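Local coordinates for protein putrescine aminotransferase (Halomonas elongata DSM 2581, PDB 6GWI) that probably catalyses the pyridoxal-5'-phosphate-dependent transfer of an amino group from amines such as putrescine to a carbonyl acceptor, at residues D122-M127 with G295-G300; K140-G145 with L210-E215; T154-S159 with P172-I177. One frame throughout, in Å; residues are numbered along the deposited sequence.

Interaction 1: D122-M127 with G295-G300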
loop_
_atom_site.group_PDB
_atom_site.type_symbol
_atom_site.label_atom_id
_atom_site.label_comp_id
_atom_site.label_asym_id
_atom_site.label_seq_id
_atom_site.Cartn_x
_atom_site.Cartn_y
_atom_site.Cartn_z
ATOM N N ASP B 122 -2.840 8.103 -3.133
ATOM C CA ASP B 122 -3.137 8.758 -1.858
ATOM C C ASP B 122 -2.124 9.856 -1.562
ATOM O O ASP B 122 -2.483 10.934 -1.074
ATOM C CB ASP B 122 -3.133 7.759 -0.697
ATOM C CG ASP B 122 -4.324 6.831 -0.712
ATOM O OD1 ASP B 122 -4.343 5.913 -1.560
ATOM O OD2 ASP B 122 -5.233 7.016 0.129
ATOM N N THR B 123 -0.843 9.570 -1.803
ATOM C CA THR B 123 0.198 10.575 -1.629
ATOM C C THR B 123 -0.059 11.774 -2.532
ATOM O O THR B 123 0.021 12.929 -2.098
ATOM C CB THR B 123 1.559 9.950 -1.940
ATOM O OG1 THR B 123 1.711 8.730 -1.199
ATOM C CG2 THR B 123 2.697 10.902 -1.596
ATOM N N VAL B 124 -0.379 11.509 -3.802
ATOM C CA VAL B 124 -0.729 12.575 -4.738
ATOM C C VAL B 124 -1.828 13.454 -4.159
ATOM O O VAL B 124 -1.740 14.687 -4.183
ATOM C CB VAL B 124 -1.154 11.971 -6.090
ATOM C CG1 VAL B 124 -1.935 12.989 -6.924
ATOM C CG2 VAL B 124 0.060 11.470 -6.853
ATOM N N LEU B 125 -2.900 12.832 -3.664
ATOM C CA LEU B 125 -4.058 13.604 -3.222
ATOM C C LEU B 125 -3.703 14.505 -2.047
ATOM O O LEU B 125 -4.086 15.680 -2.021
ATOM C CB LEU B 125 -5.206 12.661 -2.864
ATOM C CG LEU B 125 -6.550 13.292 -2.489
ATOM C CD1 LEU B 125 -6.973 14.351 -3.491
ATOM C CD2 LEU B 125 -7.621 12.219 -2.397
ATOM N N ARG B 126 -2.973 13.975 -1.060
ATOM C CA ARG B 126 -2.597 14.794 0.087
ATOM C C ARG B 126 -1.589 15.862 -0.311
ATOM O O ARG B 126 -1.648 16.994 0.184
ATOM C CB ARG B 126 -2.039 13.923 1.210
ATOM C CG ARG B 126 -3.063 13.003 1.848
ATOM C CD ARG B 126 -2.502 12.325 3.094
ATOM N NE ARG B 126 -2.397 13.240 4.231
ATOM C CZ ARG B 126 -1.688 12.992 5.331
ATOM N NH1 ARG B 126 -1.008 11.860 5.446
ATOM N NH2 ARG B 126 -1.655 13.878 6.319
ATOM N N MET B 127 -0.663 15.530 -1.216
ATOM C CA MET B 127 0.305 16.517 -1.673
ATOM C C MET B 127 -0.384 17.654 -2.415
ATOM O O MET B 127 -0.057 18.829 -2.212
ATOM C CB MET B 127 1.343 15.860 -2.579
ATOM C CG MET B 127 2.482 15.183 -1.850
ATOM S SD MET B 127 3.684 14.546 -3.030
ATOM C CE MET B 127 4.945 13.941 -1.915
ATOM N N GLY B 295 6.341 1.456 -4.993
ATOM C CA GLY B 295 5.785 2.501 -5.822
ATOM C C GLY B 295 6.311 3.838 -5.356
ATOM O O GLY B 295 7.202 3.885 -4.503
ATOM N N GLY B 296 5.789 4.924 -5.906
ATOM C CA GLY B 296 6.174 6.240 -5.436
ATOM C C GLY B 296 5.488 7.314 -6.245
ATOM O O GLY B 296 4.683 7.041 -7.140
ATOM N N VAL B 297 5.823 8.554 -5.905
ATOM C CA VAL B 297 5.356 9.732 -6.622
ATOM C C VAL B 297 6.591 10.508 -7.046
ATOM O O VAL B 297 7.394 10.916 -6.196
ATOM C CB VAL B 297 4.434 10.610 -5.762
ATOM C CG1 VAL B 297 3.928 11.804 -6.568
ATOM C CG2 VAL B 297 3.266 9.797 -5.224
ATOM N N LEU B 298 6.763 10.688 -8.352
ATOM C CA LEU B 298 7.763 11.619 -8.858
ATOM C C LEU B 298 7.176 13.021 -8.747
ATOM O O LEU B 298 6.090 13.290 -9.275
ATOM C CB LEU B 298 8.147 11.279 -10.293
ATOM C CG LEU B 298 8.791 9.899 -10.481
ATOM C CD1 LEU B 298 8.916 9.523 -11.947
ATOM C CD2 LEU B 298 10.156 9.848 -9.815
ATOM N N VAL B 299 7.889 13.911 -8.067
ATOM C CA VAL B 299 7.343 15.196 -7.642
ATOM C C VAL B 299 8.045 16.293 -8.425
ATOM O O VAL B 299 9.279 16.392 -8.404
ATOM C CB VAL B 299 7.511 15.409 -6.128
ATOM C CG1 VAL B 299 6.899 16.740 -5.700
ATOM C CG2 VAL B 299 6.892 14.252 -5.348
ATOM N N GLY B 300 7.256 17.121 -9.110
ATOM C CA GLY B 300 7.816 18.220 -9.861
ATOM C C GLY B 300 8.313 19.334 -8.962
ATOM O O GLY B 300 7.914 19.472 -7.804
#
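Val297 packs against helix 117-134 with both methyls, CG2 overlapping Thr123 and CG1 overlapping Val124. This is helix-on-sheet packing in the large domain of a fold type I PLP enzyme, and strand 295-300 runs antiparallel to both of its sheet neighbours, 108-114 and 280-283. The start of the helix carries Gly117, Ser118 and Asn121 of the cofactor pocket, and the side chain of Val124 is about 10 Å from the bound PLP.

With CG1 of Val297 anti to the backbone N (chi1 -178°), CG2 lies beside that N. The Val297 and Thr123 side chains slide past each other in opposite directions, with Val297 CG2 3.7 Å from Thr123 CB and 3.8 Å from Thr123 CG2. CG1 meets Val124 CG2 at 3.9 Å, the two valines crossing at about a right angle. The hydroxyl of Thr123 has its own partners, Glu119 O one turn back and His316 NE2, and what Thr123 offers the strand is carbon.

No hydrogen bond joins helix and strand. Their axes come within 8.8 Å and run 35° apart. Val297 and Val299 both face the helix, while Leu298 packs beside Met281, Ile283 and Phe269. Away from the sheet, Arg126 NH2 bonds Gln169 O of the second subunit, so the same helix also reaches the dimer interface.

One turn on from Thr123, Met127, its chain extended beyond CG, meets Val299 tip to tip. Its SD is 4.5 Å from Val297 CG1, and its CE ends 4.0 Å from Val299 CG2.

Interaction 2: K140-G145 with L210-E215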
loop_
_atom_site.group_PDB
_atom_site.type_symbol
_atom_site.label_atom_id
_atom_site.label_comp_id
_atom_site.label_asym_id
_atom_site.label_seq_id
_atom_site.Cartn_x
_atom_site.Cartn_y
_atom_site.Cartn_z
ATOM N N LYS B 140 -8.943 25.717 -3.164
ATOM C CA LYS B 140 -8.520 24.970 -4.350
ATOM C C LYS B 140 -8.327 23.514 -3.952
ATOM O O LYS B 140 -7.232 23.088 -3.579
ATOM C CB LYS B 140 -7.245 25.559 -4.943
ATOM C CG LYS B 140 -7.500 26.661 -5.964
ATOM C CD LYS B 140 -6.210 27.276 -6.494
ATOM C CE LYS B 140 -5.749 26.645 -7.802
ATOM N NZ LYS B 140 -6.740 26.801 -8.899
ATOM N N GLN B 141 -9.416 22.741 -4.016
ATOM C CA GLN B 141 -9.416 21.389 -3.478
ATOM C C GLN B 141 -9.852 20.329 -4.481
ATOM O O GLN B 141 -9.480 19.157 -4.351
ATOM C CB GLN B 141 -10.368 21.297 -2.281
ATOM C CG GLN B 141 -10.135 22.287 -1.180
ATOM C CD GLN B 141 -11.217 22.205 -0.122
ATOM O OE1 GLN B 141 -10.982 21.723 0.984
ATOM N NE2 GLN B 141 -12.418 22.663 -0.464
ATOM N N TRP B 142 -10.651 20.717 -5.472
ATOM C CA TRP B 142 -11.285 19.735 -6.340
ATOM C C TRP B 142 -10.276 19.074 -7.269
ATOM O O TRP B 142 -9.396 19.732 -7.832
ATOM C CB TRP B 142 -12.396 20.389 -7.164
ATOM C CG TRP B 142 -13.682 20.549 -6.414
ATOM C CD1 TRP B 142 -14.023 21.579 -5.585
ATOM C CD2 TRP B 142 -14.805 19.655 -6.422
ATOM N NE1 TRP B 142 -15.284 21.384 -5.078
ATOM C CE2 TRP B 142 -15.787 20.210 -5.577
ATOM C CE3 TRP B 142 -15.077 18.443 -7.063
ATOM C CZ2 TRP B 142 -17.015 19.594 -5.355
ATOM C CZ3 TRP B 142 -16.301 17.835 -6.842
ATOM C CH2 TRP B 142 -17.253 18.410 -5.995
ATOM N N ILE B 143 -10.408 17.760 -7.421
ATOM C CA ILE B 143 -9.616 16.978 -8.362
ATOM C C ILE B 143 -10.551 16.527 -9.473
ATOM O O ILE B 143 -11.623 15.973 -9.197
ATOM C CB ILE B 143 -8.962 15.756 -7.696
ATOM C CG1 ILE B 143 -8.291 16.134 -6.375
ATOM C CG2 ILE B 143 -7.961 15.094 -8.650
ATOM C CD1 ILE B 143 -7.082 16.991 -6.516
ATOM N N ILE B 144 -10.160 16.764 -10.716
ATOM C CA ILE B 144 -10.925 16.303 -11.867
ATOM C C ILE B 144 -10.231 15.072 -12.434
ATOM O O ILE B 144 -9.097 15.153 -12.919
ATOM C CB ILE B 144 -11.076 17.390 -12.934
ATOM C CG1 ILE B 144 -11.790 18.610 -12.354
ATOM C CG2 ILE B 144 -11.834 16.841 -14.128
ATOM C CD1 ILE B 144 -11.693 19.838 -13.223
ATOM N N GLY B 145 -10.910 13.926 -12.358
ATOM C CA GLY B 145 -10.527 12.741 -13.084
ATOM C C GLY B 145 -11.460 12.475 -14.250
ATOM O O GLY B 145 -12.268 13.317 -14.646
ATOM N N LEU B 210 -14.892 25.308 -15.397
ATOM C CA LEU B 210 -15.804 26.441 -15.303
ATOM C C LEU B 210 -17.054 26.104 -14.497
ATOM O O LEU B 210 -17.652 26.998 -13.888
ATOM C CB LEU B 210 -16.171 26.924 -16.705
ATOM C CG LEU B 210 -14.975 27.430 -17.518
ATOM C CD1 LEU B 210 -15.369 27.738 -18.955
ATOM C CD2 LEU B 210 -14.367 28.659 -16.857
ATOM N N GLU B 211 -17.483 24.837 -14.495
ATOM C CA GLU B 211 -18.631 24.456 -13.678
ATOM C C GLU B 211 -18.301 24.544 -12.191
ATOM O O GLU B 211 -19.122 25.007 -11.392
ATOM C CB GLU B 211 -19.091 23.042 -14.034
ATOM C CG GLU B 211 -20.179 22.490 -13.115
ATOM C CD GLU B 211 -20.494 21.031 -13.382
ATOM O OE1 GLU B 211 -19.911 20.457 -14.327
ATOM O OE2 GLU B 211 -21.323 20.457 -12.646
ATOM N N LEU B 212 -17.118 24.073 -11.800
ATOM C CA LEU B 212 -16.712 24.139 -10.404
ATOM C C LEU B 212 -16.162 25.513 -10.045
ATOM O O LEU B 212 -16.297 25.953 -8.897
ATOM C CB LEU B 212 -15.658 23.068 -10.121
ATOM C CG LEU B 212 -16.084 21.615 -10.341
ATOM C CD1 LEU B 212 -14.846 20.721 -10.393
ATOM C CD2 LEU B 212 -17.063 21.130 -9.274
ATOM N N GLY B 213 -15.559 26.200 -11.011
ATOM C CA GLY B 213 -14.836 27.427 -10.750
ATOM C C GLY B 213 -13.357 27.138 -10.597
ATOM O O GLY B 213 -12.965 26.363 -9.720
ATOM N N GLU B 214 -12.523 27.739 -11.451
ATOM C CA GLU B 214 -11.092 27.453 -11.407
ATOM C C GLU B 214 -10.508 27.699 -10.021
ATOM O O GLU B 214 -9.590 26.987 -9.600
ATOM C CB GLU B 214 -10.349 28.280 -12.459
ATOM C CG GLU B 214 -10.335 29.781 -12.226
ATOM C CD GLU B 214 -9.778 30.539 -13.420
ATOM O OE1 GLU B 214 -10.570 30.953 -14.293
ATOM O OE2 GLU B 214 -8.545 30.705 -13.497
ATOM N N GLU B 215 -11.026 28.691 -9.294
ATOM C CA GLU B 215 -10.505 28.985 -7.965
ATOM C C GLU B 215 -10.759 27.855 -6.978
ATOM O O GLU B 215 -10.181 27.870 -5.886
ATOM C CB GLU B 215 -11.106 30.293 -7.435
ATOM C CG GLU B 215 -12.563 30.221 -6.984
ATOM C CD GLU B 215 -13.542 30.056 -8.133
ATOM O OE1 GLU B 215 -14.660 29.552 -7.893
ATOM O OE2 GLU B 215 -13.194 30.428 -9.275
#
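Leu212, on the last turn of helix 194-212, lays a methyl on the indole of Trp142. This is a CH-pi contact: Leu212 CD2 sits 3.9 Å from the centroid of the six-membered ring of Trp142, only 8° off the ring normal. The other branch, CD1, lies 4.0 Å from Trp142 CE3 and 4.2 Å from Ile144 CG1, so that one leucine bridges two residues of the same strand face. An alanine in place of Trp142 would probably open a gap over Leu212 CD2 and leave that methyl without its flat support.

The polar part is carried by Lys140. Its chain bends at chi3 (95°) and chi4 (61°), bringing NZ to Glu214 O at 2.9 Å in a weak hydrogen bond. NZ also bonds Val217 O and Asp250 O, and the lysine makes a cation-pi contact with Trp132. The Glu214 carboxylate adds no salt bridge, its OE2 being 6.3 Å from Lys140 NZ.

Between the two groups, Gly213 leaves the helix with a positive phi and turns the chain toward strand 217-222. Helix 194-212 thus belongs to a beta-alpha-beta crossover: it connects the parallel strands 177-180 and 217-222, and packs its end across strand 142-146, which lies between them in the sheet.

Interaction 3: T154-S159 with P172-I177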
loop_
_atom_site.group_PDB
_atom_site.type_symbol
_atom_site.label_atom_id
_atom_site.label_comp_id
_atom_site.label_asym_id
_atom_site.label_seq_id
_atom_site.Cartn_x
_atom_site.Cartn_y
_atom_site.Cartn_z
ATOM N N THR B 154 -7.315 2.018 -2.842
ATOM C CA THR B 154 -7.580 2.705 -1.590
ATOM C C THR B 154 -8.848 3.535 -1.757
ATOM O O THR B 154 -9.391 3.668 -2.859
ATOM C CB THR B 154 -6.418 3.613 -1.204
ATOM O OG1 THR B 154 -6.140 4.492 -2.297
ATOM C CG2 THR B 154 -5.173 2.796 -0.858
ATOM N N LEU B 155 -9.327 4.116 -0.658
ATOM C CA LEU B 155 -10.484 4.997 -0.773
ATOM C C LEU B 155 -10.169 6.177 -1.689
ATOM O O LEU B 155 -11.004 6.575 -2.508
ATOM C CB LEU B 155 -10.941 5.473 0.603
ATOM C CG LEU B 155 -11.954 4.619 1.376
ATOM C CD1 LEU B 155 -12.791 5.532 2.265
ATOM C CD2 LEU B 155 -12.871 3.784 0.502
ATOM N N ALA B 156 -8.968 6.746 -1.568
ATOM C CA ALA B 156 -8.569 7.828 -2.461
ATOM C C ALA B 156 -8.470 7.337 -3.901
ATOM O O ALA B 156 -9.014 7.960 -4.820
ATOM C CB ALA B 156 -7.240 8.427 -2.002
ATOM N N GLY B 157 -7.787 6.212 -4.116
ATOM C CA GLY B 157 -7.644 5.702 -5.469
ATOM C C GLY B 157 -8.982 5.384 -6.111
ATOM O O GLY B 157 -9.218 5.720 -7.274
ATOM N N MET B 158 -9.877 4.740 -5.357
ATOM C CA MET B 158 -11.213 4.443 -5.866
ATOM C C MET B 158 -12.005 5.720 -6.129
ATOM O O MET B 158 -12.748 5.803 -7.115
ATOM C CB MET B 158 -11.946 3.538 -4.871
ATOM C CG MET B 158 -13.383 3.234 -5.236
ATOM S SD MET B 158 -14.534 4.289 -4.346
ATOM C CE MET B 158 -14.697 3.403 -2.794
ATOM N N SER B 159 -11.871 6.722 -5.254
ATOM C CA SER B 159 -12.566 7.991 -5.458
ATOM C C SER B 159 -12.037 8.720 -6.687
ATOM O O SER B 159 -12.808 9.323 -7.444
ATOM C CB SER B 159 -12.413 8.882 -4.224
ATOM O OG SER B 159 -12.948 8.271 -3.066
ATOM N N PRO B 172 -19.015 6.277 1.598
ATOM C CA PRO B 172 -18.741 7.419 0.718
ATOM C C PRO B 172 -17.285 7.609 0.306
ATOM O O PRO B 172 -16.362 7.203 1.013
ATOM C CB PRO B 172 -19.218 8.624 1.555
ATOM C CG PRO B 172 -19.221 8.146 2.957
ATOM C CD PRO B 172 -19.604 6.707 2.879
ATOM N N CYS B 173 -17.109 8.227 -0.862
ATOM C CA CYS B 173 -15.800 8.538 -1.408
ATOM C C CYS B 173 -15.164 9.726 -0.683
ATOM O O CYS B 173 -15.801 10.433 0.103
ATOM C CB CYS B 173 -15.913 8.856 -2.900
ATOM S SG CYS B 173 -16.187 7.423 -3.936
ATOM N N VAL B 174 -13.875 9.926 -0.947
ATOM C CA VAL B 174 -13.211 11.164 -0.518
ATOM C C VAL B 174 -13.906 12.345 -1.188
ATOM O O VAL B 174 -14.206 12.279 -2.396
ATOM C CB VAL B 174 -11.714 11.128 -0.879
ATOM C CG1 VAL B 174 -11.037 12.442 -0.492
ATOM C CG2 VAL B 174 -11.026 9.947 -0.205
ATOM N N PRO B 175 -14.207 13.430 -0.473
ATOM C CA PRO B 175 -14.915 14.552 -1.102
ATOM C C PRO B 175 -14.070 15.284 -2.132
ATOM O O PRO B 175 -12.839 15.223 -2.136
ATOM C CB PRO B 175 -15.248 15.472 0.080
ATOM C CG PRO B 175 -15.188 14.590 1.278
ATOM C CD PRO B 175 -14.098 13.610 0.986
ATOM N N GLY B 176 -14.763 15.998 -3.016
ATOM C CA GLY B 176 -14.106 16.928 -3.914
ATOM C C GLY B 176 -13.454 16.324 -5.137
ATOM O O GLY B 176 -12.453 16.866 -5.618
ATOM N N ILE B 177 -13.999 15.231 -5.670
ATOM C CA ILE B 177 -13.512 14.619 -6.905
ATOM C C ILE B 177 -14.627 14.691 -7.939
ATOM O O ILE B 177 -15.729 14.179 -7.701
ATOM C CB ILE B 177 -13.093 13.154 -6.712
ATOM C CG1 ILE B 177 -12.244 12.965 -5.457
ATOM C CG2 ILE B 177 -12.363 12.657 -7.961
ATOM C CD1 ILE B 177 -11.000 13.765 -5.427
#
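The short N-capped helix 155-160 in the cofactor-binding domain meets the loop leading to strand 177-180, with Ser159 and Cys173 at the middle of the contact. Ser159 OG, held beside its own backbone N (chi1 -60°), works in both directions. It accepts from Val174 N at 2.8 Å, with an N-H...O angle of 151°, and donates to Leu155 O at 2.6 Å. That carbonyl also takes the helical bond from Ser159 N, the two donors reaching it from opposite faces of its plane.

Around this bond the side chains close in. Val174 CG2 rests 4.0 Å from Ala156 CA, Ile177 CG2 lies 3.4 Å from Ser159 O, and Met158, bent at chi2 and chi3, brings SD to 3.6 Å from Cys173 SG in a non-bonded sulfur contact. At the start of the helix Thr154 OG1 caps Gly157 N at 3.0 Å, while Leu155 N bonds Asp122 OD2 of the second subunit, where Leu155 also packs on Leu125.

A single buried hydroxyl therefore accepts from the loop amide and donates to a helix carbonyl, which supplies Val174 N with an acceptor and holds the rotation of Ser159.

How the interactions relate
From the N terminus, helix 117-134 leads into strand 142-146, then helix 155-160. Interaction 3 closes the shortest loop when 172-177 returns to that helix. Interaction 2 closes a longer one around it at the end of helix 194-212, and interaction 1 encloses both when strand 295-300 comes back against helix 117-134. The loops nest and none cross. The contacts also touch: Leu125 CD1 packs on Ile143 CG1, Leu125 CD2 on Ala156 and Val174, and Ile143 N probably bonds Gly176 O. Helix 117-134 thus packs on both strand 295-300 and strand 142-146 of the central sheet, while interactions 1 and 3 also reach the second subunit.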